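Local coordinates for protein paraflagellar rod component (Trypanosoma brucei, PDB 2Q0X) that is of unknown function but adopts the alpha/beta hydrolase fold, most of whose members are hydrolytic enzymes, at residues H16-Y21 with I28-M33; G45-S50 with I185-A190; T115-Q120 with F197-E202. All coordinates share one frame; numbering follows the deposited sequence.

Contact 1: H16-Y21 with I28-M33; sequences HLFTYY and IPVFMM
Phe18 and Val30 lie side by side and point the same way, with Val30 CB over one face of the aromatic ring, 4.0 Å from the centroid of Phe18 and 25° off its normal. This CH-pi contact is offset toward the rim, where Phe18 CE1 comes within 3.6 Å of Val30 CB. Met32 meets the same ring differently: its side chain crosses that of Phe18 at about a right angle, and SD sits at the ring edge, 3.6 Å from Phe18 CE1, as a Met-aromatic contact. Ile28 CB likewise stands over a face of Tyr20, 4.0 Å from the ring centroid, while Val30 CG2 meets the Tyr20 edge in plane, 3.5 Å from CE1. Val30 is therefore shared, CB and CG1 serving Phe18 and CG2 serving Tyr20. Both aromatic residues place CG between the backbone N and the carbonyl carbon (chi1 73° for Phe18, 65° for Tyr20), swinging it to the same side.

On the face of Leu17, Thr19, Pro29 and Phe31 the contacts are fewer: Leu17 CD1 lies 4.1 Å from Phe31 CB and at the edge of the Phe31 ring. Six backbone hydrogen bonds pair the strands. Val30 N to Phe18 O measures 2.8 Å. Tyr20 N to Ile28 O measures 3.1 Å. Leu97 of helix 87-104 backs the aromatic face, and the Tyr20 hydroxyl bonds to Asp93 O. His16 and Leu17 continue the ladder into a strand of the second subunit. This antiparallel beta hairpin lies at the edge of this chain's alpha/beta hydrolase sheet, which the dimer continues.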
ATOM      1  N   HIS A  16      -7.409   5.777 -14.169  1.00 27.86           N
ATOM      2  CA  HIS A  16      -6.031   6.041 -14.557  1.00 27.86           C
ATOM      3  C   HIS A  16      -5.145   6.006 -13.330  1.00 27.51           C
ATOM      4  O   HIS A  16      -5.487   6.553 -12.306  1.00 28.07           O
ATOM      5  CB  HIS A  16      -5.909   7.389 -15.258  1.00 28.15           C
ATOM      6  CG  HIS A  16      -6.311   7.360 -16.700  1.00 27.82           C
ATOM      7  ND1 HIS A  16      -7.626   7.306 -17.100  1.00 28.66           N
ATOM      8  CD2 HIS A  16      -5.575   7.396 -17.833  1.00 28.34           C
ATOM      9  CE1 HIS A  16      -7.684   7.299 -18.421  1.00 28.85           C
ATOM     10  NE2 HIS A  16      -6.452   7.346 -18.891  1.00 28.76           N
ATOM     11  N   LEU A  17      -4.011   5.333 -13.438  1.00 27.32           N
ATOM     12  CA  LEU A  17      -3.104   5.188 -12.313  1.00 27.23           C
ATOM     13  C   LEU A  17      -1.823   5.945 -12.623  1.00 27.26           C
ATOM     14  O   LEU A  17      -1.287   5.847 -13.723  1.00 27.53           O
ATOM     15  CB  LEU A  17      -2.773   3.721 -12.060  1.00 26.88           C
ATOM     16  CG  LEU A  17      -2.020   3.406 -10.763  1.00 26.94           C
ATOM     17  CD1 LEU A  17      -2.936   3.564  -9.550  1.00 25.81           C
ATOM     18  CD2 LEU A  17      -1.445   2.005 -10.843  1.00 26.83           C
ATOM     19  N   PHE A  18      -1.335   6.695 -11.648  1.00 27.42           N
ATOM     20  CA  PHE A  18       0.017   7.199 -11.707  1.00 27.57           C
ATOM     21  C   PHE A  18       0.630   7.227 -10.328  1.00 27.53           C
ATOM     22  O   PHE A  18      -0.035   6.917  -9.335  1.00 27.68           O
ATOM     23  CB  PHE A  18       0.064   8.583 -12.368  1.00 27.68           C
ATOM     24  CG  PHE A  18      -0.476   9.689 -11.524  1.00 27.54           C
ATOM     25  CD1 PHE A  18      -1.832   9.909 -11.441  1.00 27.74           C
ATOM     26  CD2 PHE A  18       0.381  10.528 -10.828  1.00 27.70           C
ATOM     27  CE1 PHE A  18      -2.339  10.934 -10.672  1.00 27.88           C
ATOM     28  CE2 PHE A  18      -0.116  11.548 -10.046  1.00 28.06           C
ATOM     29  CZ  PHE A  18      -1.492  11.756  -9.976  1.00 28.26           C
ATOM     30  N   THR A  19       1.922   7.550 -10.285  1.00 27.22           N
ATOM     31  CA  THR A  19       2.629   7.727  -9.029  1.00 26.98           C
ATOM     32  C   THR A  19       3.331   9.096  -9.021  1.00 27.14           C
ATOM     33  O   THR A  19       3.701   9.619 -10.065  1.00 26.75           O
ATOM     34  CB  THR A  19       3.658   6.603  -8.797  1.00 26.83           C
ATOM     35  OG1 THR A  19       4.691   6.706  -9.770  1.00 26.69           O
ATOM     36  CG2 THR A  19       3.016   5.199  -8.904  1.00 26.25           C
ATOM     37  N   TYR A  20       3.480   9.690  -7.847  1.00 27.38           N
ATOM     38  CA  TYR A  20       4.333  10.866  -7.719  1.00 27.64           C
ATOM     39  C   TYR A  20       5.368  10.600  -6.643  1.00 28.44           C
ATOM     40  O   TYR A  20       5.102   9.877  -5.680  1.00 28.21           O
ATOM     41  CB  TYR A  20       3.516  12.140  -7.461  1.00 27.16           C
ATOM     42  CG  TYR A  20       2.775  12.174  -6.139  1.00 26.57           C
ATOM     43  CD1 TYR A  20       1.598  11.454  -5.965  1.00 25.50           C
ATOM     44  CD2 TYR A  20       3.251  12.946  -5.072  1.00 25.82           C
ATOM     45  CE1 TYR A  20       0.906  11.492  -4.761  1.00 26.09           C
ATOM     46  CE2 TYR A  20       2.590  12.977  -3.867  1.00 26.23           C
ATOM     47  CZ  TYR A  20       1.398  12.248  -3.714  1.00 26.46           C
ATOM     48  OH  TYR A  20       0.707  12.278  -2.523  1.00 25.51           O
ATOM     49  N   TYR A  21       6.557  11.156  -6.843  1.00 29.77           N
ATOM     50  CA  TYR A  21       7.701  10.887  -5.973  1.00 30.97           C
ATOM     51  C   TYR A  21       7.582  11.668  -4.678  1.00 31.59           C
ATOM     52  O   TYR A  21       7.470  12.893  -4.680  1.00 31.57           O
ATOM     53  CB  TYR A  21       9.032  11.252  -6.647  1.00 31.47           C
ATOM     54  CG  TYR A  21       9.644  10.164  -7.496  1.00 32.07           C
ATOM     55  CD1 TYR A  21      10.555   9.257  -6.954  1.00 32.57           C
ATOM     56  CD2 TYR A  21       9.342  10.058  -8.848  1.00 32.84           C
ATOM     57  CE1 TYR A  21      11.136   8.253  -7.736  1.00 32.90           C
ATOM     58  CE2 TYR A  21       9.923   9.056  -9.647  1.00 32.87           C
ATOM     59  CZ  TYR A  21      10.817   8.159  -9.092  1.00 32.80           C
ATOM     60  OH  TYR A  21      11.378   7.173  -9.896  1.00 32.33           O
ATOM     61  N   ILE A  28       4.137   7.277  -4.517  1.00 26.24           N
ATOM     62  CA  ILE A  28       2.779   7.234  -4.008  1.00 25.31           C
ATOM     63  C   ILE A  28       1.818   7.034  -5.185  1.00 24.72           C
ATOM     64  O   ILE A  28       1.746   7.884  -6.078  1.00 24.35           O
ATOM     65  CB  ILE A  28       2.432   8.543  -3.265  1.00 25.21           C
ATOM     66  CG1 ILE A  28       3.455   8.814  -2.146  1.00 24.95           C
ATOM     67  CG2 ILE A  28       1.037   8.472  -2.710  1.00 24.79           C
ATOM     68  CD1 ILE A  28       3.421  10.234  -1.624  1.00 25.04           C
ATOM     69  N   PRO A  29       1.113   5.893  -5.211  1.00 24.02           N
ATOM     70  CA  PRO A  29       0.075   5.662  -6.194  1.00 23.55           C
ATOM     71  C   PRO A  29      -1.199   6.454  -5.983  1.00 22.69           C
ATOM     72  O   PRO A  29      -1.687   6.614  -4.853  1.00 22.97           O
ATOM     73  CB  PRO A  29      -0.245   4.169  -6.043  1.00 23.48           C
ATOM     74  CG  PRO A  29       0.825   3.609  -5.264  1.00 24.34           C
ATOM     75  CD  PRO A  29       1.308   4.707  -4.368  1.00 24.33           C
ATOM     76  N   VAL A  30      -1.735   6.898  -7.100  1.00 21.93           N
ATOM     77  CA  VAL A  30      -2.939   7.686  -7.155  1.00 21.56           C
ATOM     78  C   VAL A  30      -3.800   7.085  -8.257  1.00 21.32           C
ATOM     79  O   VAL A  30      -3.349   6.930  -9.389  1.00 21.08           O
ATOM     80  CB  VAL A  30      -2.644   9.188  -7.495  1.00 21.27           C
ATOM     81  CG1 VAL A  30      -3.929   9.981  -7.477  1.00 20.44           C
ATOM     82  CG2 VAL A  30      -1.588   9.804  -6.537  1.00 20.22           C
ATOM     83  N   PHE A  31      -5.027   6.744  -7.915  1.00 21.44           N
ATOM     84  CA  PHE A  31      -5.989   6.211  -8.873  1.00 22.12           C
ATOM     85  C   PHE A  31      -7.110   7.230  -9.083  1.00 22.72           C
ATOM     86  O   PHE A  31      -7.839   7.539  -8.150  1.00 22.47           O
ATOM     87  CB  PHE A  31      -6.587   4.900  -8.352  1.00 21.93           C
ATOM     88  CG  PHE A  31      -7.477   4.213  -9.334  1.00 21.56           C
ATOM     89  CD1 PHE A  31      -8.827   4.094  -9.098  1.00 21.84           C
ATOM     90  CD2 PHE A  31      -6.945   3.654 -10.502  1.00 21.75           C
ATOM     91  CE1 PHE A  31      -9.646   3.446 -10.019  1.00 22.22           C
ATOM     92  CE2 PHE A  31      -7.749   3.028 -11.413  1.00 22.28           C
ATOM     93  CZ  PHE A  31      -9.101   2.917 -11.171  1.00 22.00           C
ATOM     94  N   MET A  32      -7.241   7.722 -10.316  1.00 23.80           N
ATOM     95  CA  MET A  32      -8.269   8.699 -10.684  1.00 25.00           C
ATOM     96  C   MET A  32      -9.385   8.057 -11.534  1.00 24.96           C
ATOM     97  O   MET A  32      -9.107   7.295 -12.451  1.00 24.46           O
ATOM     98  CB  MET A  32      -7.645   9.815 -11.505  1.00 25.04           C
ATOM     99  CG  MET A  32      -6.288  10.300 -10.989  1.00 26.20           C
ATOM    100  SD  MET A  32      -5.644  11.663 -11.962  1.00 27.62           S
ATOM    101  CE  MET A  32      -5.296  10.896 -13.521  1.00 26.79           C
ATOM    102  N   MET A  33     -10.636   8.415 -11.242  1.00 25.35           N
ATOM    103  CA  MET A  33     -11.793   7.956 -12.021  1.00 25.84           C
ATOM    104  C   MET A  33     -12.593   9.156 -12.493  1.00 26.18           C
ATOM    105  O   MET A  33     -12.815  10.096 -11.720  1.00 26.17           O
ATOM    106  CB  MET A  33     -12.704   7.056 -11.185  1.00 25.64           C
ATOM    107  CG  MET A  33     -12.019   5.826 -10.694  1.00 25.65           C
ATOM    108  SD  MET A  33     -12.962   4.979  -9.445  1.00 25.70           S
ATOM    109  CE  MET A  33     -14.241   4.293 -10.446  1.00 24.89           C
TER

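Contact 2: G45-S50 with I185-A190; sequences GGQTES and IPITPA
Gln47 lays its carboxamide against Thr188, the two side chains crossing at about a right angle, and uses both ends of the amide. Gln47 NE2 donates to Thr188 OG1 over 3.1 Å, nearly straight at 171° and in the amide plane. Gln47 OE1 accepts from Thr188 N at 3.2 Å, with the donor tilted 22° from the carbonyl plane. A chi2 of 173° sets CD of Gln47 anti to CA, carrying the amide out toward 185-190.

Beside this pair the contact is bridged by water. One molecule donates both to Gln47 OE1, at 2.8 Å, and to Pro186 O, at 2.6 Å; a second donates to Pro186 O and hydrogen-bonds to Thr48 OG1. Direct apolar contact is small: Thr48 CG2 meets the proline ring at Pro186 CB, 3.5 Å away. Within the type I turn from Gly46 to Glu49, Glu49 OE1 accepts from Gly46 N at 2.7 Å. Ile80 of the second subunit packs on Gln47, Thr48 and Thr188.

Thr188 is the N-cap of helix 189-193, and NE2 of Gln47 also donates to Ser77 O. Since a backbone N-H faces OE1 and a backbone carbonyl faces NE2, the chemistry leaves little doubt about the amide's orientation and ties the loop to the helix start.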
ATOM      1  N   GLY A  45      -7.340   7.707   3.626  1.00 23.00           N
ATOM      2  CA  GLY A  45      -7.865   6.858   4.682  1.00 22.93           C
ATOM      3  C   GLY A  45      -6.862   6.544   5.755  1.00 22.91           C
ATOM      4  O   GLY A  45      -5.793   7.182   5.873  1.00 22.47           O
ATOM      5  N   GLY A  46      -7.235   5.544   6.547  1.00 22.75           N
ATOM      6  CA  GLY A  46      -6.383   5.001   7.545  1.00 22.88           C
ATOM      7  C   GLY A  46      -5.196   4.278   6.938  1.00 23.11           C
ATOM      8  O   GLY A  46      -5.150   3.991   5.735  1.00 22.95           O
ATOM      9  N   GLN A  47      -4.245   3.964   7.799  1.00 23.23           N
ATOM     10  CA  GLN A  47      -3.005   3.329   7.371  1.00 23.63           C
ATOM     11  C   GLN A  47      -3.214   1.910   6.847  1.00 24.26           C
ATOM     12  O   GLN A  47      -2.456   1.465   5.997  1.00 24.57           O
ATOM     13  CB  GLN A  47      -1.984   3.334   8.503  1.00 23.27           C
ATOM     14  CG  GLN A  47      -1.378   4.691   8.776  1.00 22.66           C
ATOM     15  CD  GLN A  47      -0.495   4.700  10.023  1.00 22.80           C
ATOM     16  OE1 GLN A  47      -0.992   4.718  11.151  1.00 21.44           O
ATOM     17  NE2 GLN A  47       0.816   4.711   9.822  1.00 20.71           N
ATOM     18  N   THR A  48      -4.255   1.233   7.336  1.00 24.87           N
ATOM     19  CA  THR A  48      -4.603  -0.110   6.910  1.00 25.45           C
ATOM     20  C   THR A  48      -5.725  -0.135   5.891  1.00 26.01           C
ATOM     21  O   THR A  48      -6.255  -1.198   5.583  1.00 26.63           O
ATOM     22  CB  THR A  48      -5.017  -0.996   8.116  1.00 25.61           C
ATOM     23  OG1 THR A  48      -6.213  -0.480   8.710  1.00 25.40           O
ATOM     24  CG2 THR A  48      -3.904  -1.034   9.160  1.00 25.40           C
ATOM     25  N   GLU A  49      -6.107   1.026   5.379  1.00 26.35           N
ATOM     26  CA  GLU A  49      -7.097   1.118   4.324  1.00 26.70           C
ATOM     27  C   GLU A  49      -6.393   1.197   2.964  1.00 26.75           C
ATOM     28  O   GLU A  49      -5.483   2.005   2.768  1.00 27.72           O
ATOM     29  CB  GLU A  49      -8.022   2.326   4.536  1.00 26.59           C
ATOM     30  CG  GLU A  49      -8.978   2.127   5.709  1.00 27.16           C
ATOM     31  CD  GLU A  49      -9.981   3.272   5.887  1.00 27.40           C
ATOM     32  OE1 GLU A  49      -9.579   4.453   5.893  1.00 27.80           O
ATOM     33  OE2 GLU A  49     -11.189   2.987   6.058  1.00 29.30           O
ATOM     34  N   SER A  50      -6.846   0.359   2.041  1.00 26.26           N
ATOM     35  CA  SER A  50      -6.313   0.255   0.694  1.00 25.95           C
ATOM     36  C   SER A  50      -7.099   1.104  -0.277  1.00 25.12           C
ATOM     37  O   SER A  50      -8.195   1.576   0.041  1.00 25.01           O
ATOM     38  CB  SER A  50      -6.428  -1.219   0.242  1.00 26.21           C
ATOM     39  OG  SER A  50      -7.807  -1.607  -0.007  1.00 27.33           O
ATOM     40  N   ILE A 185      -8.008   1.463  16.779  1.00 40.89           N
ATOM     41  CA  ILE A 185      -7.806   1.417  15.342  1.00 40.08           C
ATOM     42  C   ILE A 185      -6.304   1.205  15.092  1.00 39.73           C
ATOM     43  O   ILE A 185      -5.487   1.750  15.837  1.00 39.48           O
ATOM     44  CB  ILE A 185      -8.314   2.733  14.702  1.00 40.29           C
ATOM     45  CG1 ILE A 185      -9.846   2.821  14.831  1.00 40.01           C
ATOM     46  CG2 ILE A 185      -7.865   2.851  13.236  1.00 40.33           C
ATOM     47  CD1 ILE A 185     -10.398   4.190  14.525  1.00 39.38           C
ATOM     48  N   PRO A 186      -5.931   0.387  14.080  1.00 39.22           N
ATOM     49  CA  PRO A 186      -4.501   0.223  13.790  1.00 39.10           C
ATOM     50  C   PRO A 186      -3.772   1.514  13.412  1.00 39.23           C
ATOM     51  O   PRO A 186      -4.221   2.266  12.539  1.00 39.34           O
ATOM     52  CB  PRO A 186      -4.483  -0.782  12.637  1.00 39.13           C
ATOM     53  CG  PRO A 186      -5.779  -1.476  12.701  1.00 39.22           C
ATOM     54  CD  PRO A 186      -6.761  -0.463  13.208  1.00 39.06           C
ATOM     55  N   ILE A 187      -2.656   1.766  14.086  1.00 39.44           N
ATOM     56  CA  ILE A 187      -1.943   3.035  13.976  1.00 39.58           C
ATOM     57  C   ILE A 187      -0.498   2.876  14.449  1.00 39.69           C
ATOM     58  O   ILE A 187      -0.223   2.126  15.405  1.00 39.80           O
ATOM     59  CB  ILE A 187      -2.665   4.145  14.798  1.00 39.70           C
ATOM     60  CG1 ILE A 187      -2.036   5.523  14.553  1.00 39.74           C
ATOM     61  CG2 ILE A 187      -2.670   3.804  16.301  1.00 39.72           C
ATOM     62  CD1 ILE A 187      -2.953   6.694  14.897  1.00 39.40           C
ATOM     63  N   THR A 188       0.429   3.557  13.777  1.00 39.63           N
ATOM     64  CA  THR A 188       1.829   3.497  14.174  1.00 39.52           C
ATOM     65  C   THR A 188       2.085   4.513  15.283  1.00 39.53           C
ATOM     66  O   THR A 188       1.429   5.550  15.329  1.00 39.56           O
ATOM     67  CB  THR A 188       2.807   3.724  12.987  1.00 39.53           C
ATOM     68  OG1 THR A 188       2.584   5.008  12.394  1.00 39.56           O
ATOM     69  CG2 THR A 188       2.654   2.648  11.944  1.00 39.35           C
ATOM     70  N   PRO A 189       3.007   4.198  16.212  1.00 39.50           N
ATOM     71  CA  PRO A 189       3.402   5.212  17.200  1.00 39.70           C
ATOM     72  C   PRO A 189       3.811   6.549  16.562  1.00 39.69           C
ATOM     73  O   PRO A 189       3.451   7.606  17.081  1.00 39.72           O
ATOM     74  CB  PRO A 189       4.572   4.558  17.941  1.00 39.72           C
ATOM     75  CG  PRO A 189       4.345   3.076  17.788  1.00 39.53           C
ATOM     76  CD  PRO A 189       3.680   2.907  16.435  1.00 39.43           C
ATOM     77  N   ALA A 190       4.523   6.491  15.439  1.00 39.72           N
ATOM     78  CA  ALA A 190       4.967   7.694  14.745  1.00 39.78           C
ATOM     79  C   ALA A 190       3.804   8.571  14.311  1.00 39.89           C
ATOM     80  O   ALA A 190       3.930   9.779  14.295  1.00 40.25           O
ATOM     81  CB  ALA A 190       5.831   7.341  13.550  1.00 39.64           C
TER
HETATM   82  O   HOH W   1      -3.752   4.483  11.188  1.00 33.64           O
HETATM   83  O   HOH W   2      -5.795   1.835   9.964  1.00 41.50           O

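Contact 3: T115-Q120 with F197-E202; sequences TSTGTQ and FPTLQE
Thr117 and Gln120 press directly against the backbone of Phe197 and Pro198. Pro198 O lies 3.2 Å from Thr117 CA, and Phe197 O 3.1 Å from Gln120 CA, both as C-H...O contacts. Thr117 CG2 meets Thr199 CG2 at 3.6 Å, methyl to methyl. Gln120, with CG anti to the backbone N (chi1 -170°), runs extended past Pro198 and brings CD within 3.8 Å of Pro198 CA; its OE1 is bonded to Arg191. A direct hydrogen bond, Gln120 N to Pro198 O, is weak at 3.5 Å.

Around Thr119 OG1 and Phe197 N, by contrast, waters mediate. One donates to Phe197 O over 2.6 Å and hydrogen-bonds to Thr119 OG1; another links Gln120 O to Phe197 N. Thr199 and Glu202 form a capping box, with Glu202 OE1 accepting from Thr199 N; Thr199 OG1 also donates to Glu202 OE1, at 2.6 Å.

Ser116 has a positive phi of 57° with psi -136°, an unusual conformation consistent with the nucleophile elbow of the fold, since it stands in the sharp turn between strand 110-115 and helix 119-128. Leu200, starting helix 200-209, packs on Leu140 of strand 135-143 and on strand 227-232, while Phe197 reaches helix 213-218.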
ATOM      1  N   THR A 115     -11.534   9.050   5.703  1.00 23.71           N
ATOM      2  CA  THR A 115     -12.083   8.058   6.596  1.00 23.53           C
ATOM      3  C   THR A 115     -11.023   7.669   7.605  1.00 23.75           C
ATOM      4  O   THR A 115      -9.825   7.789   7.345  1.00 23.17           O
ATOM      5  CB  THR A 115     -12.522   6.791   5.824  1.00 23.71           C
ATOM      6  OG1 THR A 115     -11.439   6.320   5.006  1.00 23.60           O
ATOM      7  CG2 THR A 115     -13.768   7.077   4.982  1.00 22.99           C
ATOM      8  N   SER A 116     -11.478   7.183   8.759  1.00 24.23           N
ATOM      9  CA  SER A 116     -10.587   6.613   9.783  1.00 24.57           C
ATOM     10  C   SER A 116      -9.501   7.620  10.253  1.00 24.59           C
ATOM     11  O   SER A 116      -9.799   8.802  10.455  1.00 25.13           O
ATOM     12  CB  SER A 116      -9.978   5.300   9.257  1.00 24.61           C
ATOM     13  OG  SER A 116      -9.293   4.627  10.283  1.00 24.72           O
ATOM     14  N   THR A 117      -8.246   7.179  10.397  1.00 24.68           N
ATOM     15  CA  THR A 117      -7.159   8.098  10.787  1.00 24.41           C
ATOM     16  C   THR A 117      -6.678   9.060   9.668  1.00 24.52           C
ATOM     17  O   THR A 117      -5.775   9.883   9.897  1.00 23.86           O
ATOM     18  CB  THR A 117      -5.967   7.327  11.378  1.00 24.55           C
ATOM     19  OG1 THR A 117      -5.368   6.491  10.379  1.00 24.72           O
ATOM     20  CG2 THR A 117      -6.401   6.484  12.629  1.00 24.20           C
ATOM     21  N   GLY A 118      -7.278   8.956   8.469  1.00 24.48           N
ATOM     22  CA  GLY A 118      -7.055   9.911   7.392  1.00 24.31           C
ATOM     23  C   GLY A 118      -7.509  11.306   7.767  1.00 24.45           C
ATOM     24  O   GLY A 118      -6.961  12.304   7.286  1.00 23.91           O
ATOM     25  N   THR A 119      -8.507  11.375   8.645  1.00 24.74           N
ATOM     26  CA  THR A 119      -8.990  12.628   9.147  1.00 24.84           C
ATOM     27  C   THR A 119      -7.925  13.456   9.867  1.00 24.97           C
ATOM     28  O   THR A 119      -8.000  14.688   9.867  1.00 24.46           O
ATOM     29  CB  THR A 119     -10.241  12.481  10.051  1.00 24.62           C
ATOM     30  OG1 THR A 119      -9.880  11.834  11.258  1.00 25.80           O
ATOM     31  CG2 THR A 119     -11.340  11.720   9.386  1.00 23.92           C
ATOM     32  N   GLN A 120      -6.965  12.786  10.511  1.00 25.43           N
ATOM     33  CA  GLN A 120      -5.822  13.462  11.118  1.00 25.20           C
ATOM     34  C   GLN A 120      -5.079  14.336  10.116  1.00 25.88           C
ATOM     35  O   GLN A 120      -4.569  15.423  10.459  1.00 26.00           O
ATOM     36  CB  GLN A 120      -4.828  12.436  11.639  1.00 25.47           C
ATOM     37  CG  GLN A 120      -3.705  13.037  12.504  1.00 24.50           C
ATOM     38  CD  GLN A 120      -2.800  12.015  13.109  1.00 24.56           C
ATOM     39  OE1 GLN A 120      -2.612  10.935  12.556  1.00 23.00           O
ATOM     40  NE2 GLN A 120      -2.192  12.358  14.254  1.00 23.54           N
ATOM     41  N   PHE A 197      -5.054  15.288  15.621  1.00 39.12           N
ATOM     42  CA  PHE A 197      -6.228  14.512  16.045  1.00 39.05           C
ATOM     43  C   PHE A 197      -6.385  13.285  15.157  1.00 39.00           C
ATOM     44  O   PHE A 197      -6.875  13.410  14.023  1.00 39.11           O
ATOM     45  CB  PHE A 197      -7.494  15.358  15.959  1.00 39.03           C
ATOM     46  CG  PHE A 197      -7.370  16.667  16.627  1.00 39.00           C
ATOM     47  CD1 PHE A 197      -7.622  16.788  17.978  1.00 38.91           C
ATOM     48  CD2 PHE A 197      -6.985  17.786  15.909  1.00 39.17           C
ATOM     49  CE1 PHE A 197      -7.495  18.010  18.607  1.00 39.96           C
ATOM     50  CE2 PHE A 197      -6.848  19.004  16.530  1.00 39.33           C
ATOM     51  CZ  PHE A 197      -7.108  19.119  17.888  1.00 39.42           C
ATOM     52  N   PRO A 198      -5.956  12.108  15.655  1.00 38.72           N
ATOM     53  CA  PRO A 198      -5.987  10.898  14.850  1.00 38.59           C
ATOM     54  C   PRO A 198      -7.316  10.630  14.180  1.00 38.37           C
ATOM     55  O   PRO A 198      -7.333  10.391  13.004  1.00 37.99           O
ATOM     56  CB  PRO A 198      -5.641   9.801  15.864  1.00 38.83           C
ATOM     57  CG  PRO A 198      -4.762  10.488  16.835  1.00 38.65           C
ATOM     58  CD  PRO A 198      -5.368  11.855  16.987  1.00 38.45           C
ATOM     59  N   THR A 199      -8.420  10.739  14.923  1.00 38.50           N
ATOM     60  CA  THR A 199      -9.756  10.435  14.398  1.00 38.02           C
ATOM     61  C   THR A 199     -10.755  11.466  14.901  1.00 37.89           C
ATOM     62  O   THR A 199     -10.412  12.355  15.665  1.00 37.92           O
ATOM     63  CB  THR A 199     -10.222   9.037  14.863  1.00 38.00           C
ATOM     64  OG1 THR A 199     -10.314   9.018  16.302  1.00 37.76           O
ATOM     65  CG2 THR A 199      -9.230   7.941  14.372  1.00 37.22           C
ATOM     66  N   LEU A 200     -11.994  11.337  14.450  1.00 37.74           N
ATOM     67  CA  LEU A 200     -13.090  12.158  14.930  1.00 37.77           C
ATOM     68  C   LEU A 200     -13.405  11.981  16.415  1.00 38.09           C
ATOM     69  O   LEU A 200     -14.041  12.852  17.012  1.00 38.08           O
ATOM     70  CB  LEU A 200     -14.330  11.892  14.103  1.00 37.54           C
ATOM     71  CG  LEU A 200     -14.254  12.403  12.665  1.00 36.98           C
ATOM     72  CD1 LEU A 200     -15.611  12.320  12.036  1.00 35.15           C
ATOM     73  CD2 LEU A 200     -13.734  13.815  12.601  1.00 35.75           C
ATOM     74  N   GLN A 201     -12.994  10.859  17.023  1.00 38.26           N
ATOM     75  CA  GLN A 201     -13.085  10.740  18.482  1.00 38.27           C
ATOM     76  C   GLN A 201     -12.369  11.910  19.169  1.00 38.48           C
ATOM     77  O   GLN A 201     -12.944  12.605  20.007  1.00 38.45           O
ATOM     78  CB  GLN A 201     -12.508   9.416  18.968  1.00 38.19           C
ATOM     79  CG  GLN A 201     -12.821   9.068  20.426  1.00 37.89           C
ATOM     80  CD  GLN A 201     -14.248   8.619  20.630  1.00 38.00           C
ATOM     81  OE1 GLN A 201     -14.887   8.124  19.698  1.00 37.72           O
ATOM     82  NE2 GLN A 201     -14.764   8.780  21.864  1.00 37.14           N
ATOM     83  N   GLU A 202     -11.110  12.137  18.806  1.00 38.80           N
ATOM     84  CA  GLU A 202     -10.322  13.209  19.433  1.00 38.86           C
ATOM     85  C   GLU A 202     -10.697  14.600  18.894  1.00 38.62           C
ATOM     86  O   GLU A 202     -10.755  15.569  19.651  1.00 38.33           O
ATOM     87  CB  GLU A 202      -8.826  12.959  19.218  1.00 39.27           C
ATOM     88  CG  GLU A 202      -8.312  11.664  19.882  1.00 39.97           C
ATOM     89  CD  GLU A 202      -8.164  10.492  18.934  1.00 40.99           C
ATOM     90  OE1 GLU A 202      -8.895  10.414  17.913  1.00 42.20           O
ATOM     91  OE2 GLU A 202      -7.315   9.622  19.231  1.00 40.81           O
TER
HETATM   92  O   HOH W   3      -9.390  13.662  13.235  1.00 45.20           O
HETATM   93  O   HOH W   4      -4.713  16.396  12.968  1.00 34.14           O

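From the N terminus, contact 1 closes first, a short hairpin loop complete before the other two open; its centre lies about 20 Å from that of contact 2 and about 23 Å from that of contact 3. Contact 2 then opens after strand 40-44 and closes across 134 residues. Contact 3 opens inside that span, after strand 110-115, and closes beyond it at 197-202, so the two cross. They also touch, Glu49 OE1 lying 2.8 Å from Thr115 OG1 in a probable hydrogen bond. Together they tie two loops at the ends of neighbouring strands to consecutive helices, 189-193 and 200-209. Contacts 1 and 2, in addition, both meet the second subunit.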